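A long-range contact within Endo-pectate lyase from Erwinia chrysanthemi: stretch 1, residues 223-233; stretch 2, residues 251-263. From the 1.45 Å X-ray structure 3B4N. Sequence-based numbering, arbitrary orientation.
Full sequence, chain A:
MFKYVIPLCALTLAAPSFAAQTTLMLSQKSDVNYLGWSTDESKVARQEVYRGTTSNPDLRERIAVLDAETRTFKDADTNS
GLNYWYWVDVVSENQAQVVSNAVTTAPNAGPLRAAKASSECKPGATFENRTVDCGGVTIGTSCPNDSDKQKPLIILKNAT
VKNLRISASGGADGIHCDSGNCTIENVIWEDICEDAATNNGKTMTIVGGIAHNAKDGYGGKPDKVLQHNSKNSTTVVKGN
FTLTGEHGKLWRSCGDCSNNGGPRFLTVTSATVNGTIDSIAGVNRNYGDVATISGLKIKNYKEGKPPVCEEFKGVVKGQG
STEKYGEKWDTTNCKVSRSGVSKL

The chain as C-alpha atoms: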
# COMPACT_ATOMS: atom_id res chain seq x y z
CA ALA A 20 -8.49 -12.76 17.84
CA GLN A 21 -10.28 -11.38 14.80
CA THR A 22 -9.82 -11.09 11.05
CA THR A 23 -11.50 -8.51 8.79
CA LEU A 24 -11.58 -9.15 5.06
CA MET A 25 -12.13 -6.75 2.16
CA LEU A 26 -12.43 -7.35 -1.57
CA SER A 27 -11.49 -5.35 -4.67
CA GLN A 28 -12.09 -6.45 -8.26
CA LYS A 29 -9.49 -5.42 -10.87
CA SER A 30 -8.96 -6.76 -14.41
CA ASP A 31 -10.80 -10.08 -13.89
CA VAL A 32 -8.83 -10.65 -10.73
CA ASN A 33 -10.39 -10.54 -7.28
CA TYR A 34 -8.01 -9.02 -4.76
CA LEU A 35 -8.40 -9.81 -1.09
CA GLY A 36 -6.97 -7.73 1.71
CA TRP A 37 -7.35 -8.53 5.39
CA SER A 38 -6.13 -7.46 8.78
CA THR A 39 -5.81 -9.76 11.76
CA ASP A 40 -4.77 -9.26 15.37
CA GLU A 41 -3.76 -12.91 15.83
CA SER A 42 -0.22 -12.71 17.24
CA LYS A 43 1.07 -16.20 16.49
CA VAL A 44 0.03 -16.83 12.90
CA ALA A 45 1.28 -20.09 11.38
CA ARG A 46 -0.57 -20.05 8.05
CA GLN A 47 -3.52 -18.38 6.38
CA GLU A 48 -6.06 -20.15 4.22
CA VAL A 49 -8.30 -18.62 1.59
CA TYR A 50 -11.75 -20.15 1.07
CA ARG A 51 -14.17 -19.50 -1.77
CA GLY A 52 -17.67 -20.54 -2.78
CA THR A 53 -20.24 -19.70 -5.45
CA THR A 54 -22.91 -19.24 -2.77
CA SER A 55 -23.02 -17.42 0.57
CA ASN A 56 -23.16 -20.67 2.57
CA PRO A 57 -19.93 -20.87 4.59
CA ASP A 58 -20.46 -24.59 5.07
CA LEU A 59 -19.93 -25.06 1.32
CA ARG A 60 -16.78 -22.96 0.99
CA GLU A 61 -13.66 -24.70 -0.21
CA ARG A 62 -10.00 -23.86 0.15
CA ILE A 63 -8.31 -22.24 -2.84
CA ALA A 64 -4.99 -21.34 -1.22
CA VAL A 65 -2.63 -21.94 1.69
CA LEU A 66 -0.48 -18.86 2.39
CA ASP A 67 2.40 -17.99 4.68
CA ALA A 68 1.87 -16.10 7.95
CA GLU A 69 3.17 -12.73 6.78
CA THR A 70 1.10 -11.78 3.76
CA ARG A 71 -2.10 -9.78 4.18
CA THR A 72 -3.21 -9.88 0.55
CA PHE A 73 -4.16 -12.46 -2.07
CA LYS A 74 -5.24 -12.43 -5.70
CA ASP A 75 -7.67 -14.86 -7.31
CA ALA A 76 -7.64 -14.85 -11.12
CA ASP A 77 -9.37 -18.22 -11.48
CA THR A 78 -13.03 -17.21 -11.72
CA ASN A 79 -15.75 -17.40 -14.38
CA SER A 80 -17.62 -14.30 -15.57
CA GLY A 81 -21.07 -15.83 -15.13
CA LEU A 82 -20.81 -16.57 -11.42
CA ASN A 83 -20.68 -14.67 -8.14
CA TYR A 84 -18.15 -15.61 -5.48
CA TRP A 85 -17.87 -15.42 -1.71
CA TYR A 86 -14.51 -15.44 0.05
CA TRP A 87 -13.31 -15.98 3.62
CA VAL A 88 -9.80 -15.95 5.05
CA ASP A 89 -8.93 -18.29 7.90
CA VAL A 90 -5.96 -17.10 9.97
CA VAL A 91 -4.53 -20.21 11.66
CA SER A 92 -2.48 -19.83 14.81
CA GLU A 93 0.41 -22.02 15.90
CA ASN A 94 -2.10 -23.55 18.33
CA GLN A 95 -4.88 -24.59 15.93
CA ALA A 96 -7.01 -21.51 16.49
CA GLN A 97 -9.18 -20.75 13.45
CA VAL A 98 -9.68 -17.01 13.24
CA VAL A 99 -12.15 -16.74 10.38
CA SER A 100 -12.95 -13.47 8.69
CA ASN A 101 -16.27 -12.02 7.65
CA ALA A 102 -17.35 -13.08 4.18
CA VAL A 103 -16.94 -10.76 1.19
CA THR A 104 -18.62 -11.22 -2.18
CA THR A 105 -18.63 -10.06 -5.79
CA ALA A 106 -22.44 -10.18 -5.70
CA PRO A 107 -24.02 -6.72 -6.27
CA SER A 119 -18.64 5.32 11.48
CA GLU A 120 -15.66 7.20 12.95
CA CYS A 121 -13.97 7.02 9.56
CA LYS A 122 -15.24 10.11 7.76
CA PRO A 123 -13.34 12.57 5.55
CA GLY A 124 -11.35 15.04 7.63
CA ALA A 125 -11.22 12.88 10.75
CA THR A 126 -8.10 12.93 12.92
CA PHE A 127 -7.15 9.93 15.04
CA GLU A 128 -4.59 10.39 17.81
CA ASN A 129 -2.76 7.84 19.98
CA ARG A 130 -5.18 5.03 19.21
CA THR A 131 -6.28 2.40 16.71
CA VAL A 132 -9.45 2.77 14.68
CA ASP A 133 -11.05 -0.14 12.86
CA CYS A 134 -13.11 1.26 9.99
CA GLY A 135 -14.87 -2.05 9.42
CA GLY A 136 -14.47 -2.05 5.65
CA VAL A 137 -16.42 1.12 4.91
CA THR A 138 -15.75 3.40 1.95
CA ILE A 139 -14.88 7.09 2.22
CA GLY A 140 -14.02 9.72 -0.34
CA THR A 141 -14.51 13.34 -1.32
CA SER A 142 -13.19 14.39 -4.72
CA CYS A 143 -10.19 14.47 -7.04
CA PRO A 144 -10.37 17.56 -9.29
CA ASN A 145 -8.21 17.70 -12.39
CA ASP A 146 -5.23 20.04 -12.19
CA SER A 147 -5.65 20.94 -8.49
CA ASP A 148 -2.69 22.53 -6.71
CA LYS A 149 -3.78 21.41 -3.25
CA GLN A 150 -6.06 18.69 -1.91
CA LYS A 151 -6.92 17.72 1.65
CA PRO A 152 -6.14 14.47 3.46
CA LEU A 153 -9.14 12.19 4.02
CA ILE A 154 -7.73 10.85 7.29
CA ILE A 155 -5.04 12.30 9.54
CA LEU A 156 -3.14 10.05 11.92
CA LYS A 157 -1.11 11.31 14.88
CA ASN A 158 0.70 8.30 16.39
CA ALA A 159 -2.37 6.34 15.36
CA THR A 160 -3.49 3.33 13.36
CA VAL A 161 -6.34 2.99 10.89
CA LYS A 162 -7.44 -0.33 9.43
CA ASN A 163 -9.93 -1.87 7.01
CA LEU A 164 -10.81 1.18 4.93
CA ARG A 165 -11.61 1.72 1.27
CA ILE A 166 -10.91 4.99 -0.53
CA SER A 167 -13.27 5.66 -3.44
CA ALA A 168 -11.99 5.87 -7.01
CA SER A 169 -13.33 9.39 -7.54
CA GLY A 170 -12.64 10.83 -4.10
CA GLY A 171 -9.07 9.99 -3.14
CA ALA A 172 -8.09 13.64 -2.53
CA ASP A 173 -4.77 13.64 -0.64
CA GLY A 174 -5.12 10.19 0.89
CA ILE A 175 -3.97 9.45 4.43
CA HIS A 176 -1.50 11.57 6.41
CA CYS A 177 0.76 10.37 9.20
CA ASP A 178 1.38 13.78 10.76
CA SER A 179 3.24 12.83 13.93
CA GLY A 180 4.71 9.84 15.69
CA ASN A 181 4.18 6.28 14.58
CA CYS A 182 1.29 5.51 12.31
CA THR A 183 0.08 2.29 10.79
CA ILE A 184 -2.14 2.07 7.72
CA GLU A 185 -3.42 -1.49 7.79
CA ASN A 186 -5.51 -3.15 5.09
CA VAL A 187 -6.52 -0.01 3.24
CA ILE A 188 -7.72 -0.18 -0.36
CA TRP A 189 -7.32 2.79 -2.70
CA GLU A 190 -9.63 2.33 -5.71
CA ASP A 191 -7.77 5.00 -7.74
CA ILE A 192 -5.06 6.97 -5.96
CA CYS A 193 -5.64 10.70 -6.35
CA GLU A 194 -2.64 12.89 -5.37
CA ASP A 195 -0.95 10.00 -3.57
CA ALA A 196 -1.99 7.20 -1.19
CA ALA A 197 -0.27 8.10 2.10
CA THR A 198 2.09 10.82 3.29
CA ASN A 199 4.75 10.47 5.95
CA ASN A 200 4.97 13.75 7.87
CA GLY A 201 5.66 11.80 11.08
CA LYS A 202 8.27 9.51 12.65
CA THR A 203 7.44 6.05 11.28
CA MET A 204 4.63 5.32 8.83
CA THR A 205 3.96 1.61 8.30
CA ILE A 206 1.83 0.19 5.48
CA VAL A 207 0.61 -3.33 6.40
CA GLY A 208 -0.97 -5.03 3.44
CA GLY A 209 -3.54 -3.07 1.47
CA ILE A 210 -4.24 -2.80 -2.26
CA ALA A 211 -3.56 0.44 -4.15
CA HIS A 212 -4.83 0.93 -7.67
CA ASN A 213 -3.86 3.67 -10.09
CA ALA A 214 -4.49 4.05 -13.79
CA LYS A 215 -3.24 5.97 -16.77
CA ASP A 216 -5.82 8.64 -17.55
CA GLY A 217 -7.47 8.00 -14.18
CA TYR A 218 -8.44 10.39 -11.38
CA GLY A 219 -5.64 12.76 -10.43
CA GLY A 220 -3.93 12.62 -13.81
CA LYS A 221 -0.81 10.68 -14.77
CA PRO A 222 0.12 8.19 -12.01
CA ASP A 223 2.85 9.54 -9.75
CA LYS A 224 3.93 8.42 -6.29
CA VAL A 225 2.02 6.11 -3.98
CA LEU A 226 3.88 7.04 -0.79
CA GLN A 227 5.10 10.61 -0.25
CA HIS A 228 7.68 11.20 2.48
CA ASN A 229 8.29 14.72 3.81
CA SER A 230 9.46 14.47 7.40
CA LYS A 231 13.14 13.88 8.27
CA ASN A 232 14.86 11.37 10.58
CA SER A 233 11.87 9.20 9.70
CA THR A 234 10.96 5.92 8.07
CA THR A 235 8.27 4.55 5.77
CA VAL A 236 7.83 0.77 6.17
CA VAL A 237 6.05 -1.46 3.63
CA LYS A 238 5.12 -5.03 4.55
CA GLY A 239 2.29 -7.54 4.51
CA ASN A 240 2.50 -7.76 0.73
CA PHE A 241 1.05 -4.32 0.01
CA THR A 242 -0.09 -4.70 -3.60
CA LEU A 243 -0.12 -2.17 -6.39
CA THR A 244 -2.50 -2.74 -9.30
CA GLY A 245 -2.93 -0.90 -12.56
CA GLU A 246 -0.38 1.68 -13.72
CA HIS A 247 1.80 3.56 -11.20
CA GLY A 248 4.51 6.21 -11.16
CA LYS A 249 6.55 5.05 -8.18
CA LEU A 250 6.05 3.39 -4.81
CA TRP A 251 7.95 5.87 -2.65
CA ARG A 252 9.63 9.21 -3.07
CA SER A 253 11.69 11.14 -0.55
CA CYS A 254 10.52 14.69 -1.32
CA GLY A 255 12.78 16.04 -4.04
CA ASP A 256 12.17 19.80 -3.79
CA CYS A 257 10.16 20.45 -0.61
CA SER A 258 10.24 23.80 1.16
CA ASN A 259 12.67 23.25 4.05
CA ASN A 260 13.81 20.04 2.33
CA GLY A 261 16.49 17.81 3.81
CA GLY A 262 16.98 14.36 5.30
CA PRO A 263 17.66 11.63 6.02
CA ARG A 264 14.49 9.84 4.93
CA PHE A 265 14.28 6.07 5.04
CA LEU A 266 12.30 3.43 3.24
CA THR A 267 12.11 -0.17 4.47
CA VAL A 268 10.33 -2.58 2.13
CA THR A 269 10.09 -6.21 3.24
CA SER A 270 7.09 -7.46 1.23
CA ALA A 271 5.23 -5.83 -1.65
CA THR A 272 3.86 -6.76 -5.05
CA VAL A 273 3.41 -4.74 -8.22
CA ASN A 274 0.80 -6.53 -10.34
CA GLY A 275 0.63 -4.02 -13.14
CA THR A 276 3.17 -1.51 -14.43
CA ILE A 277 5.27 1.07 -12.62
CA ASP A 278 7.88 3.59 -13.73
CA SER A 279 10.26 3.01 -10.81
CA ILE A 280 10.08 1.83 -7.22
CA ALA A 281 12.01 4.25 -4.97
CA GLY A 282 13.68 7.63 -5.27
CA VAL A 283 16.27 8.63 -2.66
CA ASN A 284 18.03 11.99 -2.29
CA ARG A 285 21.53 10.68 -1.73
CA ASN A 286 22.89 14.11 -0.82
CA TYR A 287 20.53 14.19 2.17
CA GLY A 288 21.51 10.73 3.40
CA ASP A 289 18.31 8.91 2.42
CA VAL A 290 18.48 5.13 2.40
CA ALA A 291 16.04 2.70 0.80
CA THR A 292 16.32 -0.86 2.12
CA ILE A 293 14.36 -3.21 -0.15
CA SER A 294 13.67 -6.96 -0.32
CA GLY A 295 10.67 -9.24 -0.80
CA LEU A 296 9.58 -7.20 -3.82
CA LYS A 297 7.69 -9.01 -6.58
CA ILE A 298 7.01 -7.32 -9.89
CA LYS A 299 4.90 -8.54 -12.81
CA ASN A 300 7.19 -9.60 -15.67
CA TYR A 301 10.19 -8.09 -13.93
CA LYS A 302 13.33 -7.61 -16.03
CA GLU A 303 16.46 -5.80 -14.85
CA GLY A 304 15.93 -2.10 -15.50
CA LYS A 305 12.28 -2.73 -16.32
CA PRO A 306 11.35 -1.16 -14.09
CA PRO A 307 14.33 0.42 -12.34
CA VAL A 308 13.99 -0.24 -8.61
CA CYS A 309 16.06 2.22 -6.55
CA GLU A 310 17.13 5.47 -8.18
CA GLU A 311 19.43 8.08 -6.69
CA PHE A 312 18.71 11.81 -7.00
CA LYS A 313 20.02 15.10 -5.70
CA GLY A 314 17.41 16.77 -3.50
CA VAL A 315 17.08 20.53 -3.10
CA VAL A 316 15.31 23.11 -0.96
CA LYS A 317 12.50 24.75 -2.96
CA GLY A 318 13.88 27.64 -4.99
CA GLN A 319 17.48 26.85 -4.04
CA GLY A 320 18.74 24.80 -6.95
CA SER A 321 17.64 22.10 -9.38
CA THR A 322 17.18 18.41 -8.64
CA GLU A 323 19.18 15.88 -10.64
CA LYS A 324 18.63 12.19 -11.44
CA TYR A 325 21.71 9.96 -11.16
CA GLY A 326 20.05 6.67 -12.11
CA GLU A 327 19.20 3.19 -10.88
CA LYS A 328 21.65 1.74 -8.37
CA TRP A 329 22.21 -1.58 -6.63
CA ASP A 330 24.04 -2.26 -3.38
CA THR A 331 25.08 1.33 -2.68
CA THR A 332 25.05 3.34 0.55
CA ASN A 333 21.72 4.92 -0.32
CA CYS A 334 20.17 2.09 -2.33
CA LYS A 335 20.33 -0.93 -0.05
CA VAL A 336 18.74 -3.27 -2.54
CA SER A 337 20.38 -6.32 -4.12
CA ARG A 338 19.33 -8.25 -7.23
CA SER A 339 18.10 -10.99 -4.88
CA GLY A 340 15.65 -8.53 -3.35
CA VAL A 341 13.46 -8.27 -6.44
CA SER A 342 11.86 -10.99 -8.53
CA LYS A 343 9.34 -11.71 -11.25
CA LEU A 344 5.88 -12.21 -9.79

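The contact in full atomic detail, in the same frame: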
# COMPACT_ATOMS: atom_id res chain seq x y z
N ASP A 223 1.60 9.05 -10.31
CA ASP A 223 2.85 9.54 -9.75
C ASP A 223 3.17 8.66 -8.55
O ASP A 223 3.04 7.44 -8.63
CB ASP A 223 2.69 11.01 -9.35
CG ASP A 223 4.02 11.72 -9.14
OD1 ASP A 223 5.09 11.07 -9.14
OD2 ASP A 223 4.00 12.96 -8.95
N LYS A 224 3.57 9.25 -7.44
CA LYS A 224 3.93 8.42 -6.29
C LYS A 224 2.77 7.88 -5.48
O LYS A 224 1.69 8.47 -5.43
CB LYS A 224 4.89 9.19 -5.36
CG LYS A 224 4.25 10.21 -4.44
CD LYS A 224 3.58 11.35 -5.20
CE LYS A 224 3.14 12.44 -4.23
NZ LYS A 224 2.24 13.45 -4.86
N VAL A 225 3.00 6.74 -4.85
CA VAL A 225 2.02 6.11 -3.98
C VAL A 225 2.26 6.66 -2.57
O VAL A 225 1.33 7.19 -1.93
CB VAL A 225 2.19 4.58 -3.97
CG1 VAL A 225 1.25 3.95 -2.97
CG2 VAL A 225 1.89 4.03 -5.37
N LEU A 226 3.50 6.56 -2.11
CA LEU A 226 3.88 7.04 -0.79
C LEU A 226 4.79 8.26 -0.87
O LEU A 226 5.87 8.22 -1.48
CB LEU A 226 4.58 5.91 -0.01
CG LEU A 226 3.80 4.58 0.05
CD1 LEU A 226 4.66 3.48 0.68
CD2 LEU A 226 2.52 4.77 0.83
N GLN A 227 4.34 9.37 -0.28
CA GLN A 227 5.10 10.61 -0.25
C GLN A 227 5.73 10.72 1.14
O GLN A 227 5.08 10.42 2.14
CB GLN A 227 4.16 11.80 -0.50
CG GLN A 227 4.82 13.17 -0.44
CD GLN A 227 5.88 13.38 -1.51
OE1 GLN A 227 5.87 12.73 -2.56
NE2 GLN A 227 6.80 14.30 -1.26
N HIS A 228 6.98 11.13 1.20
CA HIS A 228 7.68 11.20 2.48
C HIS A 228 8.35 12.56 2.63
O HIS A 228 9.30 12.88 1.89
CB HIS A 228 8.69 10.04 2.50
CG HIS A 228 9.32 9.76 3.83
ND1 HIS A 228 9.81 8.51 4.14
CD2 HIS A 228 9.62 10.56 4.87
CE1 HIS A 228 10.39 8.56 5.33
NE2 HIS A 228 10.29 9.79 5.79
N ASN A 229 7.83 13.35 3.56
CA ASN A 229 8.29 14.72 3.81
C ASN A 229 9.07 14.96 5.09
O ASN A 229 9.95 15.83 5.13
CB ASN A 229 7.09 15.68 3.84
CG ASN A 229 6.25 15.63 2.59
OD1 ASN A 229 5.02 15.71 2.65
ND2 ASN A 229 6.90 15.52 1.44
N SER A 230 8.73 14.25 6.16
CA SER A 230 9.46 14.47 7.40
C SER A 230 10.89 13.95 7.27
O SER A 230 11.23 13.25 6.31
CB SER A 230 8.75 13.77 8.56
OG SER A 230 8.62 12.39 8.29
N LYS A 231 11.74 14.31 8.24
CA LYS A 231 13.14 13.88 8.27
C LYS A 231 13.40 13.02 9.51
O LYS A 231 12.62 13.05 10.46
CB LYS A 231 14.07 15.10 8.29
CG LYS A 231 13.79 16.12 7.19
CD LYS A 231 14.58 17.40 7.41
CE LYS A 231 14.11 18.49 6.46
NZ LYS A 231 14.63 19.83 6.87
N ASN A 232 14.49 12.26 9.48
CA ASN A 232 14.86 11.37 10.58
C ASN A 232 13.66 10.45 10.78
O ASN A 232 13.27 10.15 11.91
CB ASN A 232 15.12 12.18 11.85
CG ASN A 232 16.08 13.34 11.62
OD1 ASN A 232 17.25 13.13 11.32
ND2 ASN A 232 15.58 14.56 11.75
N SER A 233 13.09 10.01 9.67
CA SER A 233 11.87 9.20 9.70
C SER A 233 11.89 8.07 8.69
O SER A 233 12.64 8.11 7.71
CB SER A 233 10.68 10.11 9.42
OG SER A 233 10.92 10.86 8.25
N TRP A 251 7.56 4.93 -3.69
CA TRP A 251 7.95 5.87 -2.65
C TRP A 251 8.94 6.90 -3.14
O TRP A 251 9.85 6.58 -3.91
CB TRP A 251 8.58 5.07 -1.49
CG TRP A 251 9.22 5.87 -0.39
CD1 TRP A 251 8.63 6.27 0.78
CD2 TRP A 251 10.59 6.26 -0.30
NE1 TRP A 251 9.57 6.86 1.61
CE2 TRP A 251 10.78 6.86 0.97
CE3 TRP A 251 11.69 6.14 -1.16
CZ2 TRP A 251 12.02 7.35 1.39
CZ3 TRP A 251 12.93 6.62 -0.73
CH2 TRP A 251 13.08 7.22 0.53
N ARG A 252 8.73 8.13 -2.71
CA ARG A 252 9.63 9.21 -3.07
C ARG A 252 9.96 10.08 -1.86
O ARG A 252 9.06 10.57 -1.17
CB ARG A 252 9.02 10.09 -4.16
CG ARG A 252 9.94 11.21 -4.66
CD ARG A 252 11.25 10.67 -5.24
NE ARG A 252 11.93 11.65 -6.10
CZ ARG A 252 13.02 12.33 -5.77
NH1 ARG A 252 13.55 13.20 -6.63
NH2 ARG A 252 13.59 12.16 -4.59
N SER A 253 11.25 10.24 -1.60
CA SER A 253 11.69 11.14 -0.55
C SER A 253 11.50 12.48 -1.26
O SER A 253 12.01 12.67 -2.36
CB SER A 253 13.17 10.93 -0.26
OG SER A 253 13.66 11.96 0.57
N CYS A 254 10.77 13.41 -0.66
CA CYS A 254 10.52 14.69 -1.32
C CYS A 254 11.75 15.28 -2.00
O CYS A 254 12.76 15.54 -1.35
CB CYS A 254 9.96 15.68 -0.32
SG CYS A 254 9.18 17.09 -1.17
N GLY A 255 11.65 15.52 -3.30
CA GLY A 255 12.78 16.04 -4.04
C GLY A 255 13.07 17.53 -3.94
O GLY A 255 14.23 17.93 -3.94
N ASP A 256 12.02 18.35 -3.83
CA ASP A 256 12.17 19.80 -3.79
C ASP A 256 11.28 20.52 -2.78
O ASP A 256 10.84 21.64 -3.03
CB ASP A 256 11.87 20.36 -5.18
CG ASP A 256 10.47 20.00 -5.66
OD1 ASP A 256 9.66 19.56 -4.82
OD2 ASP A 256 10.18 20.15 -6.86
N CYS A 257 11.01 19.87 -1.65
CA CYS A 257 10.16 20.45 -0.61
C CYS A 257 10.70 21.77 -0.04
O CYS A 257 11.89 22.05 -0.12
CB CYS A 257 10.01 19.45 0.55
SG CYS A 257 8.62 18.29 0.37
N SER A 258 9.80 22.59 0.50
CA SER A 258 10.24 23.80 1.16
C SER A 258 10.88 23.20 2.41
O SER A 258 10.37 22.20 2.94
CB SER A 258 9.05 24.68 1.57
OG SER A 258 8.39 25.23 0.44
N ASN A 259 11.98 23.77 2.87
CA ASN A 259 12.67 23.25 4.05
C ASN A 259 13.03 21.78 3.87
O ASN A 259 12.96 20.99 4.82
CB ASN A 259 11.79 23.43 5.29
CG ASN A 259 12.50 23.03 6.57
OD1 ASN A 259 13.63 23.44 6.81
ND2 ASN A 259 11.83 22.22 7.39
N ASN A 260 13.43 21.42 2.65
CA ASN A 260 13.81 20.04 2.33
C ASN A 260 15.10 19.63 3.06
O ASN A 260 15.88 20.48 3.52
CB ASN A 260 14.02 19.90 0.82
CG ASN A 260 13.83 18.47 0.32
OD1 ASN A 260 14.04 18.18 -0.87
ND2 ASN A 260 13.41 17.57 1.20
N GLY A 261 15.32 18.33 3.15
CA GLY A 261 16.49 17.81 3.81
C GLY A 261 16.27 16.34 4.11
O GLY A 261 15.33 15.75 3.58
N GLY A 262 17.12 15.76 4.96
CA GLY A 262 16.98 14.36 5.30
C GLY A 262 17.58 14.04 6.65
O GLY A 262 17.80 14.95 7.46
N PRO A 263 17.88 12.76 6.93
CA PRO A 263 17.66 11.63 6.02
C PRO A 263 16.25 11.09 6.08
O PRO A 263 15.56 11.23 7.10
CB PRO A 263 18.67 10.61 6.52
CG PRO A 263 18.63 10.83 8.01
CD PRO A 263 18.62 12.34 8.13
O HOH W 1 19.16 15.12 10.08

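The two stretches first meet as neighbouring parallel strands, with Leu226, Gln227 and His228 in register with Trp251, Arg252 and Ser253. Three backbone hydrogen bonds step along this ladder: Arg252 N donates to Leu226 O (3.1 Å), His228 N to Arg252 O (3.2 Å) and Cys254 N to His228 O (3.0 Å). Arg252 thus offers both its amide and its carbonyl to the partner strand, the alternation expected of parallel pairing. The same carbonyl of Leu226 receives a CA-H...O contact from Trp251, its O lying 3.3 Å from Trp251 CA. Beyond the strands the two stretches meet again where Asn232 N donates to Pro263 O (2.8 Å); Pro263 follows a cis peptide bond.

Leu226, His228, Trp251 and Ser253 direct their side chains to one face of the sheet. There Trp251 NE1 donates to His228 ND1 (3.0 Å), so this imidazole nitrogen must be unprotonated. The two rings meet rim to rim, their planes at 79°, which leaves the indole N-H directed at the nitrogen's in-plane lone pair. On its other side, His228 NE2 is hydrogen-bonded to Ser233 OG (2.8 Å), anchoring the ring at both nitrogens. Leu226 adds an apolar contact, CB to Trp251 CD1, at 4.1 Å.

Further along, Asn229 lies against the disulfide between Cys254 SG and Cys257 SG (2.0 Å), with Asn229 ND2 3.4 Å from Cys257 SG. Lys231 covers the loop that follows: its nearly extended side chain carries NZ to Asn259 O (2.9 Å), a carbonyl within the type II turn from Cys257 to Asn260. Lys231 CE lies 3.5 Å from Gly261 N; an ideal CB on this glycine would come within a tight 3.0 Å of Lys231 CE. A water bridges the outer end of the contact, donating to Asn232 OD1 and Gly262 O, each 3.0 Å from the water O.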